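PDB 3QWU: DNA ligase from Aquifex aeolicus, which probably joins nucleic acid strands in an ATP-dependent reaction and binds adenosine and calcium. Local coordinates for residues 308-313 against 344-349. Residues are numbered along the deposited sequence; the frame is centred on the assembly and turned at random.
Sequences CKFRKK and WRLEFD
With CG anti to its carbonyl carbon (chi1 -70°), W344 lays its indole beside the turn that follows strand 303-310, and K313, its own CG anti to the backbone N (chi1 -155°), runs an extended chain obliquely across one face of that indole. K313 CB sits 3.8 Å from the centroid of the W344 five-membered ring, almost on the ring normal, a CH-pi contact. At the indole edge, R311 O lies in the ring plane, 3.9 Å from W344 CD1. An alanine in place of W344 removes the indole face that K313 CB and CG lie on, and would probably loosen the 311-313 turn against the sheet.

Next to the indole, the strands pair antiparallel. F310 and W344 form one hydrogen-bonded pair: F310 N gives to W344 O at 2.8 Å, and W344 N returns a more bent bond to F310 O (142° at the hydrogen). C308 and L346 form the next, where L346 N meets C308 O at 2.7 Å, nearly along the C=O axis. F310 and L346 lie side by side on the same face as W344, F310 CE1 touching L346 CB at 3.8 Å. On the other face, R345 bends at chi2 and chi3 so that K309 CG lies over its guanidinium, 3.9 Å from R345 NH2; salt bridges to E340 and E137 probably offset the like charge of K309.

In this three-stranded sheet of the C-terminal region, strand 343-352 is central, between 303-310 and 330-340. Helix 313-325 packs against F310, while D110 of helix 106-115 accepts hydrogen bonds from the backbone N of R311 and K312.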
loop_
_atom_site.group_PDB
_atom_site.type_symbol
_atom_site.label_atom_id
_atom_site.label_comp_id
_atom_site.label_asym_id
_atom_site.label_seq_id
_atom_site.Cartn_x
_atom_site.Cartn_y
_atom_site.Cartn_z
ATOM N N CYS A 308 -29.035 -10.707 3.283
ATOM C CA CYS A 308 -29.711 -10.013 4.389
ATOM C C CYS A 308 -31.221 -10.009 4.184
ATOM O O CYS A 308 -31.701 -10.349 3.108
ATOM C CB CYS A 308 -29.139 -8.612 4.552
ATOM S SG CYS A 308 -29.282 -7.594 3.052
ATOM N N LYS A 309 -31.956 -9.681 5.248
ATOM C CA LYS A 309 -33.443 -9.844 5.350
ATOM C C LYS A 309 -34.182 -8.528 5.552
ATOM O O LYS A 309 -33.758 -7.721 6.367
ATOM C CB LYS A 309 -33.743 -10.616 6.614
ATOM C CG LYS A 309 -34.182 -11.977 6.464
ATOM C CD LYS A 309 -34.060 -12.671 7.841
ATOM C CE LYS A 309 -35.332 -12.536 8.671
ATOM N NZ LYS A 309 -35.275 -13.196 10.010
ATOM N N PHE A 310 -35.313 -8.336 4.902
ATOM C CA PHE A 310 -36.094 -7.131 5.130
ATOM C C PHE A 310 -37.534 -7.446 5.438
ATOM O O PHE A 310 -38.057 -8.429 4.955
ATOM C CB PHE A 310 -36.121 -6.201 3.929
ATOM C CG PHE A 310 -34.802 -5.763 3.469
ATOM C CD1 PHE A 310 -33.938 -6.659 2.865
ATOM C CD2 PHE A 310 -34.441 -4.429 3.556
ATOM C CE1 PHE A 310 -32.695 -6.244 2.399
ATOM C CE2 PHE A 310 -33.214 -3.985 3.066
ATOM C CZ PHE A 310 -32.325 -4.890 2.503
ATOM N N ARG A 311 -38.164 -6.573 6.216
ATOM C CA ARG A 311 -39.614 -6.565 6.420
ATOM C C ARG A 311 -40.331 -6.013 5.180
ATOM O O ARG A 311 -41.411 -6.502 4.821
ATOM C CB ARG A 311 -39.965 -5.748 7.660
ATOM C CG ARG A 311 -39.164 -6.216 8.886
ATOM C CD ARG A 311 -39.680 -5.673 10.171
ATOM N NE ARG A 311 -40.820 -6.447 10.646
ATOM C CZ ARG A 311 -41.519 -6.170 11.747
ATOM N NH1 ARG A 311 -42.549 -6.952 12.069
ATOM N NH2 ARG A 311 -41.202 -5.128 12.516
ATOM N N LYS A 312 -39.698 -5.057 4.492
ATOM C CA LYS A 312 -40.283 -4.469 3.310
ATOM C C LYS A 312 -39.408 -4.673 2.082
ATOM O O LYS A 312 -38.211 -4.364 2.109
ATOM C CB LYS A 312 -40.424 -2.970 3.501
ATOM C CG LYS A 312 -41.395 -2.531 4.555
ATOM C CD LYS A 312 -41.956 -1.132 4.188
ATOM C CE LYS A 312 -42.889 -0.546 5.280
ATOM N NZ LYS A 312 -43.371 0.817 4.867
ATOM N N LYS A 313 -40.019 -5.121 0.995
ATOM C CA LYS A 313 -39.375 -5.153 -0.333
ATOM C C LYS A 313 -38.855 -3.812 -0.833
ATOM O O LYS A 313 -37.744 -3.724 -1.293
ATOM C CB LYS A 313 -40.331 -5.708 -1.396
ATOM C CG LYS A 313 -39.619 -6.330 -2.573
ATOM C CD LYS A 313 -40.530 -6.409 -3.796
ATOM C CE LYS A 313 -39.781 -6.941 -5.010
ATOM N NZ LYS A 313 -40.589 -6.771 -6.272
ATOM N N TRP A 344 -38.538 -10.412 3.217
ATOM C CA TRP A 344 -37.915 -10.503 1.906
ATOM C C TRP A 344 -36.416 -10.814 2.072
ATOM O O TRP A 344 -35.696 -10.037 2.695
ATOM C CB TRP A 344 -38.137 -9.196 1.174
ATOM C CG TRP A 344 -39.550 -9.060 0.813
ATOM C CD1 TRP A 344 -40.562 -8.530 1.577
ATOM C CD2 TRP A 344 -40.157 -9.518 -0.393
ATOM N NE1 TRP A 344 -41.754 -8.605 0.897
ATOM C CE2 TRP A 344 -41.538 -9.211 -0.310
ATOM C CE3 TRP A 344 -39.667 -10.155 -1.546
ATOM C CZ2 TRP A 344 -42.432 -9.509 -1.333
ATOM C CZ3 TRP A 344 -40.565 -10.451 -2.575
ATOM C CH2 TRP A 344 -41.933 -10.130 -2.459
ATOM N N ARG A 345 -35.953 -11.951 1.557
ATOM C CA ARG A 345 -34.522 -12.274 1.588
ATOM C C ARG A 345 -33.769 -11.637 0.408
ATOM O O ARG A 345 -34.190 -11.777 -0.748
ATOM C CB ARG A 345 -34.311 -13.783 1.582
ATOM C CG ARG A 345 -32.921 -14.211 1.253
ATOM C CD ARG A 345 -31.966 -13.798 2.306
ATOM N NE ARG A 345 -32.233 -14.500 3.544
ATOM C CZ ARG A 345 -31.527 -14.371 4.651
ATOM N NH1 ARG A 345 -30.503 -13.528 4.714
ATOM N NH2 ARG A 345 -31.864 -15.077 5.716
ATOM N N LEU A 346 -32.696 -10.902 0.696
ATOM C CA LEU A 346 -31.853 -10.338 -0.366
ATOM C C LEU A 346 -30.473 -10.981 -0.368
ATOM O O LEU A 346 -29.836 -11.127 0.684
ATOM C CB LEU A 346 -31.685 -8.843 -0.223
ATOM C CG LEU A 346 -30.823 -8.164 -1.293
ATOM C CD1 LEU A 346 -31.472 -8.228 -2.684
ATOM C CD2 LEU A 346 -30.605 -6.741 -0.863
ATOM N N GLU A 347 -30.022 -11.367 -1.556
ATOM C CA GLU A 347 -28.647 -11.820 -1.750
ATOM C C GLU A 347 -28.086 -11.011 -2.875
ATOM O O GLU A 347 -28.741 -10.859 -3.889
ATOM C CB GLU A 347 -28.572 -13.301 -2.165
ATOM C CG GLU A 347 -29.020 -14.318 -1.135
ATOM C CD GLU A 347 -28.682 -15.750 -1.546
ATOM O OE1 GLU A 347 -27.803 -15.965 -2.412
ATOM O OE2 GLU A 347 -29.304 -16.674 -0.976
ATOM N N PHE A 348 -26.867 -10.517 -2.735
ATOM C CA PHE A 348 -26.287 -9.745 -3.823
ATOM C C PHE A 348 -24.773 -9.815 -3.838
ATOM O O PHE A 348 -24.136 -10.150 -2.835
ATOM C CB PHE A 348 -26.786 -8.285 -3.793
ATOM C CG PHE A 348 -26.239 -7.473 -2.662
ATOM C CD1 PHE A 348 -26.899 -7.417 -1.443
ATOM C CD2 PHE A 348 -25.065 -6.718 -2.824
ATOM C CE1 PHE A 348 -26.383 -6.645 -0.378
ATOM C CE2 PHE A 348 -24.553 -5.948 -1.772
ATOM C CZ PHE A 348 -25.190 -5.924 -0.549
ATOM N N ASP A 349 -24.223 -9.485 -5.005
ATOM C CA ASP A 349 -22.814 -9.523 -5.229
ATOM C C ASP A 349 -22.205 -8.115 -5.321
ATOM O O ASP A 349 -22.792 -7.222 -5.945
ATOM C CB ASP A 349 -22.560 -10.311 -6.512
ATOM C CG ASP A 349 -22.864 -11.820 -6.358
ATOM O OD1 ASP A 349 -22.977 -12.337 -5.202
ATOM O OD2 ASP A 349 -22.943 -12.512 -7.409
#